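Local coordinates for tail protein, 43 kDa (PDB 3D37) that is of unknown function but probably forms part of a phage-like tail baseplate, at residues 199-213 against 273-285. Sequence-based numbering, arbitrary orientation.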
loop_
_atom_site.group_PDB
_atom_site.type_symbol
_atom_site.label_atom_id
_atom_site.label_comp_id
_atom_site.label_asym_id
_atom_site.label_seq_id
_atom_site.Cartn_x
_atom_site.Cartn_y
_atom_site.Cartn_z
ATOM N N ASN A 199 -29.482 6.653 2.630
ATOM C CA ASN A 199 -28.571 7.143 1.653
ATOM C C ASN A 199 -27.226 7.654 2.252
ATOM O O ASN A 199 -26.297 7.966 1.529
ATOM C CB ASN A 199 -29.351 8.279 0.945
ATOM C CG ASN A 199 -29.821 9.459 1.913
ATOM O OD1 ASN A 199 -29.191 10.502 1.821
ATOM N ND2 ASN A 199 -30.922 9.335 2.724
ATOM N N ILE A 200 -27.143 7.770 3.568
ATOM C CA ILE A 200 -25.886 8.195 4.227
ATOM C C ILE A 200 -24.823 7.117 3.972
ATOM O O ILE A 200 -25.055 5.954 4.265
ATOM C CB ILE A 200 -26.104 8.427 5.752
ATOM C CG1 ILE A 200 -26.981 9.661 5.969
ATOM C CG2 ILE A 200 -24.798 8.564 6.494
ATOM C CD1 ILE A 200 -27.603 9.709 7.360
ATOM N N GLU A 201 -23.693 7.519 3.402
ATOM C CA GLU A 201 -22.563 6.627 3.144
ATOM C C GLU A 201 -21.571 6.499 4.328
ATOM O O GLU A 201 -20.981 5.450 4.553
ATOM C CB GLU A 201 -21.787 7.118 1.944
ATOM C CG GLU A 201 -22.580 7.065 0.661
ATOM C CD GLU A 201 -21.727 7.547 -0.513
ATOM O OE1 GLU A 201 -20.623 8.100 -0.253
ATOM O OE2 GLU A 201 -22.143 7.372 -1.675
ATOM N N ARG A 202 -21.482 7.567 5.116
ATOM C CA ARG A 202 -20.564 7.638 6.181
ATOM C C ARG A 202 -21.087 8.684 7.195
ATOM O O ARG A 202 -21.624 9.767 6.833
ATOM C CB ARG A 202 -19.207 7.864 5.502
ATOM C CG ARG A 202 -18.229 8.496 6.243
ATOM C CD ARG A 202 -16.791 8.113 5.845
ATOM N NE ARG A 202 -16.210 8.012 7.161
ATOM C CZ ARG A 202 -15.739 6.904 7.722
ATOM N NH1 ARG A 202 -15.620 5.795 7.016
ATOM N NH2 ARG A 202 -15.347 6.956 9.001
ATOM N N MET A 203 -21.055 8.305 8.465
ATOM C CA MET A 203 -21.492 9.160 9.576
ATOM C C MET A 203 -20.356 9.202 10.618
ATOM O O MET A 203 -19.894 8.133 11.053
ATOM C CB MET A 203 -22.779 8.602 10.177
ATOM C CG MET A 203 -23.388 9.502 11.247
ATOM S SD MET A 203 -25.160 9.147 11.474
ATOM C CE MET A 203 -25.824 9.860 10.018
ATOM N N ASP A 204 -19.840 10.402 10.916
ATOM C CA ASP A 204 -18.823 10.605 11.949
ATOM C C ASP A 204 -19.306 11.621 12.992
ATOM O O ASP A 204 -19.709 12.718 12.642
ATOM C CB ASP A 204 -17.493 11.057 11.338
ATOM C CG ASP A 204 -16.835 9.981 10.494
ATOM O OD1 ASP A 204 -17.007 8.751 10.729
ATOM O OD2 ASP A 204 -16.183 10.367 9.518
ATOM N N ILE A 205 -19.316 11.232 14.253
ATOM C CA ILE A 205 -19.680 12.115 15.330
ATOM C C ILE A 205 -18.464 12.349 16.253
ATOM O O ILE A 205 -17.722 11.415 16.570
ATOM C CB ILE A 205 -20.854 11.552 16.134
ATOM C CG1 ILE A 205 -21.922 11.005 15.165
ATOM C CG2 ILE A 205 -21.337 12.554 17.147
ATOM C CD1 ILE A 205 -23.282 10.920 15.743
ATOM N N GLU A 206 -18.258 13.608 16.614
ATOM C CA GLU A 206 -17.215 14.010 17.520
ATOM C C GLU A 206 -17.722 14.873 18.634
ATOM O O GLU A 206 -18.407 15.883 18.396
ATOM C CB GLU A 206 -16.170 14.842 16.814
ATOM C CG GLU A 206 -15.602 14.231 15.566
ATOM C CD GLU A 206 -14.637 15.205 14.931
ATOM O OE1 GLU A 206 -13.525 15.316 15.515
ATOM O OE2 GLU A 206 -15.009 15.910 13.923
ATOM N N TRP A 207 -17.352 14.486 19.847
ATOM C CA TRP A 207 -17.634 15.237 21.023
ATOM C C TRP A 207 -16.298 15.594 21.667
ATOM O O TRP A 207 -15.392 14.747 21.812
ATOM C CB TRP A 207 -18.376 14.411 22.036
ATOM C CG TRP A 207 -19.682 13.871 21.687
ATOM C CD1 TRP A 207 -20.913 14.397 22.035
ATOM C CD2 TRP A 207 -19.941 12.643 21.034
ATOM N NE1 TRP A 207 -21.913 13.555 21.600
ATOM C CE2 TRP A 207 -21.343 12.477 20.987
ATOM C CE3 TRP A 207 -19.131 11.669 20.458
ATOM C CZ2 TRP A 207 -21.939 11.379 20.391
ATOM C CZ3 TRP A 207 -19.722 10.577 19.869
ATOM C CH2 TRP A 207 -21.119 10.438 19.840
ATOM N N ASP A 208 -16.219 16.831 22.104
ATOM C CA ASP A 208 -14.997 17.396 22.630
ATOM C C ASP A 208 -15.365 18.297 23.809
ATOM O O ASP A 208 -16.216 19.152 23.682
ATOM C CB ASP A 208 -14.358 18.192 21.502
ATOM C CG ASP A 208 -13.104 18.822 21.896
ATOM O OD1 ASP A 208 -13.131 19.624 22.837
ATOM O OD2 ASP A 208 -12.079 18.525 21.248
ATOM N N THR A 209 -14.718 18.103 24.944
ATOM C CA THR A 209 -15.010 18.867 26.150
ATOM C C THR A 209 -13.932 19.922 26.491
ATOM O O THR A 209 -13.878 20.455 27.597
ATOM C CB THR A 209 -15.195 17.893 27.311
ATOM O OG1 THR A 209 -13.977 17.170 27.523
ATOM C CG2 THR A 209 -16.313 16.860 26.996
ATOM N N ASP A 210 -13.081 20.239 25.529
ATOM C CA ASP A 210 -12.034 21.238 25.707
ATOM C C ASP A 210 -12.477 22.552 26.366
ATOM O O ASP A 210 -11.806 23.110 27.240
ATOM C CB ASP A 210 -11.521 21.636 24.326
ATOM C CG ASP A 210 -10.125 21.199 24.077
ATOM O OD1 ASP A 210 -9.922 20.566 22.997
ATOM O OD2 ASP A 210 -9.239 21.528 24.942
ATOM N N ASN A 211 -13.562 23.097 25.837
ATOM C CA ASN A 211 -14.014 24.416 26.173
ATOM C C ASN A 211 -15.341 24.348 26.907
ATOM O O ASN A 211 -16.182 25.218 26.777
ATOM C CB ASN A 211 -14.062 25.274 24.907
ATOM C CG ASN A 211 -12.689 25.812 24.528
ATOM O OD1 ASN A 211 -11.897 26.206 25.405
ATOM N ND2 ASN A 211 -12.405 25.858 23.245
ATOM N N ARG A 212 -15.497 23.283 27.683
ATOM C CA ARG A 212 -16.626 23.125 28.559
ATOM C C ARG A 212 -16.147 23.423 29.976
ATOM O O ARG A 212 -15.440 22.626 30.617
ATOM C CB ARG A 212 -17.194 21.718 28.462
ATOM C CG ARG A 212 -18.336 21.489 29.470
ATOM C CD ARG A 212 -19.306 20.363 29.020
ATOM N NE ARG A 212 -18.907 19.045 29.510
ATOM C CZ ARG A 212 -19.174 18.568 30.736
ATOM N NH1 ARG A 212 -18.779 17.338 31.091
ATOM N NH2 ARG A 212 -19.846 19.322 31.619
ATOM N N PHE A 213 -16.527 24.597 30.455
ATOM C CA PHE A 213 -16.033 25.104 31.700
ATOM C C PHE A 213 -17.113 24.995 32.773
ATOM O O PHE A 213 -18.316 24.937 32.457
ATOM C CB PHE A 213 -15.574 26.535 31.482
ATOM C CG PHE A 213 -14.536 26.660 30.407
ATOM C CD1 PHE A 213 -13.276 26.121 30.589
ATOM C CD2 PHE A 213 -14.810 27.301 29.228
ATOM C CE1 PHE A 213 -12.318 26.222 29.609
ATOM C CE2 PHE A 213 -13.842 27.417 28.241
ATOM C CZ PHE A 213 -12.598 26.880 28.436
ATOM N N TRP A 273 -18.427 28.182 22.115
ATOM C CA TRP A 273 -17.801 27.042 22.759
ATOM C C TRP A 273 -18.683 25.787 22.652
ATOM O O TRP A 273 -18.200 24.663 22.422
ATOM C CB TRP A 273 -17.501 27.356 24.213
ATOM C CG TRP A 273 -16.343 28.255 24.392
ATOM C CD1 TRP A 273 -15.301 28.419 23.529
ATOM C CD2 TRP A 273 -16.069 29.095 25.525
ATOM N NE1 TRP A 273 -14.397 29.325 24.042
ATOM C CE2 TRP A 273 -14.843 29.758 25.264
ATOM C CE3 TRP A 273 -16.744 29.365 26.722
ATOM C CZ2 TRP A 273 -14.268 30.668 26.158
ATOM C CZ3 TRP A 273 -16.174 30.273 27.621
ATOM C CH2 TRP A 273 -14.944 30.920 27.327
ATOM N N ARG A 274 -19.989 25.993 22.814
ATOM C CA ARG A 274 -20.920 24.872 22.791
ATOM C C ARG A 274 -20.921 24.221 21.397
ATOM O O ARG A 274 -21.011 23.049 21.268
ATOM C CB ARG A 274 -22.310 25.383 23.187
ATOM C CG ARG A 274 -23.448 24.405 22.947
ATOM C CD ARG A 274 -24.794 24.986 23.475
ATOM N NE ARG A 274 -25.779 23.910 23.521
ATOM C CZ ARG A 274 -26.966 23.982 24.132
ATOM N NH1 ARG A 274 -27.363 25.080 24.762
ATOM N NH2 ARG A 274 -27.768 22.920 24.105
ATOM N N LEU A 275 -20.864 25.023 20.354
ATOM C CA LEU A 275 -20.771 24.515 18.988
ATOM C C LEU A 275 -19.510 23.715 18.738
ATOM O O LEU A 275 -19.539 22.675 18.036
ATOM C CB LEU A 275 -20.860 25.656 17.986
ATOM C CG LEU A 275 -22.262 26.196 17.818
ATOM C CD1 LEU A 275 -22.239 27.673 17.227
ATOM C CD2 LEU A 275 -23.109 25.212 16.986
ATOM N N GLU A 276 -18.391 24.200 19.291
ATOM C CA GLU A 276 -17.108 23.495 19.148
ATOM C C GLU A 276 -17.109 22.109 19.746
ATOM O O GLU A 276 -16.306 21.279 19.356
ATOM C CB GLU A 276 -15.977 24.279 19.828
ATOM C CG GLU A 276 -15.429 25.425 19.040
ATOM C CD GLU A 276 -14.586 26.338 19.936
ATOM O OE1 GLU A 276 -14.015 25.817 20.927
ATOM O OE2 GLU A 276 -14.508 27.558 19.664
ATOM N N GLY A 277 -17.993 21.873 20.708
ATOM C CA GLY A 277 -18.049 20.637 21.420
ATOM C C GLY A 277 -18.694 19.482 20.702
ATOM O O GLY A 277 -18.530 18.339 21.138
ATOM N N PHE A 278 -19.407 19.736 19.595
ATOM C CA PHE A 278 -20.121 18.635 18.910
ATOM C C PHE A 278 -20.119 18.885 17.407
ATOM O O PHE A 278 -20.453 19.983 16.963
ATOM C CB PHE A 278 -21.566 18.479 19.447
ATOM C CG PHE A 278 -22.399 17.494 18.667
ATOM C CD1 PHE A 278 -22.444 16.168 19.021
ATOM C CD2 PHE A 278 -23.133 17.914 17.573
ATOM C CE1 PHE A 278 -23.178 15.283 18.341
ATOM C CE2 PHE A 278 -23.877 17.029 16.871
ATOM C CZ PHE A 278 -23.903 15.708 17.244
ATOM N N THR A 279 -19.729 17.866 16.645
ATOM C CA THR A 279 -19.831 17.906 15.171
ATOM C C THR A 279 -20.350 16.564 14.678
ATOM O O THR A 279 -19.864 15.520 15.097
ATOM C CB THR A 279 -18.449 18.183 14.475
ATOM O OG1 THR A 279 -17.795 19.252 15.165
ATOM C CG2 THR A 279 -18.654 18.543 12.968
ATOM N N LEU A 280 -21.348 16.620 13.801
ATOM C CA LEU A 280 -21.851 15.483 13.041
ATOM C C LEU A 280 -21.447 15.697 11.596
ATOM O O LEU A 280 -21.878 16.674 10.987
ATOM C CB LEU A 280 -23.364 15.424 13.168
ATOM C CG LEU A 280 -24.134 14.417 12.299
ATOM C CD1 LEU A 280 -23.785 12.991 12.611
ATOM C CD2 LEU A 280 -25.682 14.718 12.451
ATOM N N THR A 281 -20.570 14.849 11.079
ATOM C CA THR A 281 -20.116 14.893 9.673
ATOM C C THR A 281 -20.734 13.745 8.878
ATOM O O THR A 281 -20.474 12.564 9.137
ATOM C CB THR A 281 -18.551 14.884 9.570
ATOM O OG1 THR A 281 -18.021 15.874 10.454
ATOM C CG2 THR A 281 -18.088 15.210 8.207
ATOM N N ILE A 282 -21.633 14.086 7.950
ATOM C CA ILE A 282 -22.269 13.080 7.105
ATOM C C ILE A 282 -21.730 13.153 5.687
ATOM O O ILE A 282 -21.613 14.226 5.100
ATOM C CB ILE A 282 -23.797 13.278 7.118
ATOM C CG1 ILE A 282 -24.328 12.908 8.502
ATOM C CG2 ILE A 282 -24.475 12.485 5.942
ATOM C CD1 ILE A 282 -25.769 13.212 8.738
ATOM N N THR A 283 -21.405 12.006 5.118
ATOM C CA THR A 283 -21.032 11.944 3.740
ATOM C C THR A 283 -22.172 11.266 2.904
ATOM O O THR A 283 -22.689 10.205 3.320
ATOM C CB THR A 283 -19.684 11.197 3.587
ATOM O OG1 THR A 283 -18.697 11.824 4.446
ATOM C CG2 THR A 283 -19.222 11.252 2.139
ATOM N N VAL A 284 -22.555 11.940 1.796
ATOM C CA VAL A 284 -23.597 11.519 0.866
ATOM C C VAL A 284 -23.056 11.447 -0.535
ATOM O O VAL A 284 -22.064 12.072 -0.867
ATOM C CB VAL A 284 -24.899 12.362 0.909
ATOM C CG1 VAL A 284 -25.628 12.137 2.206
ATOM C CG2 VAL A 284 -24.617 13.884 0.632
ATOM N N GLY A 285 -23.695 10.623 -1.375
ATOM C CA GLY A 285 -23.283 10.542 -2.770
ATOM C C GLY A 285 -23.970 11.726 -3.455
ATOM O O GLY A 285 -25.001 12.150 -3.017
HETATM O O HOH W 1 -25.755 8.935 -0.682
HETATM O O HOH W 2 -17.727 14.971 12.907
HETATM O O HOH W 3 -16.611 18.640 17.726
#
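D204 and T281 exchange two backbone hydrogen bonds (D204 N to T281 O, 2.9 Å; T281 N to D204 O, 2.8 Å), and E206 with T279 repeats the scheme; strands 202-208 and 278-285 run antiparallel, their directions 170° apart. T283 N reaches R202 O at 2.8 Å, but the return bond from R202 N is long and weak. T283 O also accepts from E201 N at 2.9 Å, so E201 and R202 both face T283: a classic beta bulge. D208 N closes the other end on G277 O.

The polar face is hydrated. One water bonds T281 OG1 and is within bonding distance of D204 O and E206 OE2; another joins T279 OG1 to E276 O, while T279 OG1 also takes K336 NZ. A bend at chi3 (-139°) turns R202 toward D204 for a salt bridge, NH2 meeting the syn lone pair of OD1 at 3.0 Å from a tilted guanidinium; NE to OD2 is weak.

On the opposite face I205 CG1 and M203 CG meet L280 CD1, and M203 CE packs on I282 CD1. F278 touches I205 CG2 and makes a T-shaped pair with the five-membered ring of W207, planes at 66°.

N211 and F213 pack on helix 259-276, which leads into strand 278-285 of the C-terminal domain family region. E276 OE1, close to the N211 amide plane, accepts from ND2 (2.8 Å); N211 CB and the F213 edge meet the W273 indole face.

L280, I282 and V284 bond strand 330-337, and strand 202-208 pairs with a second subunit, implying a seam whose backbone groups are largely satisfied across and beyond it.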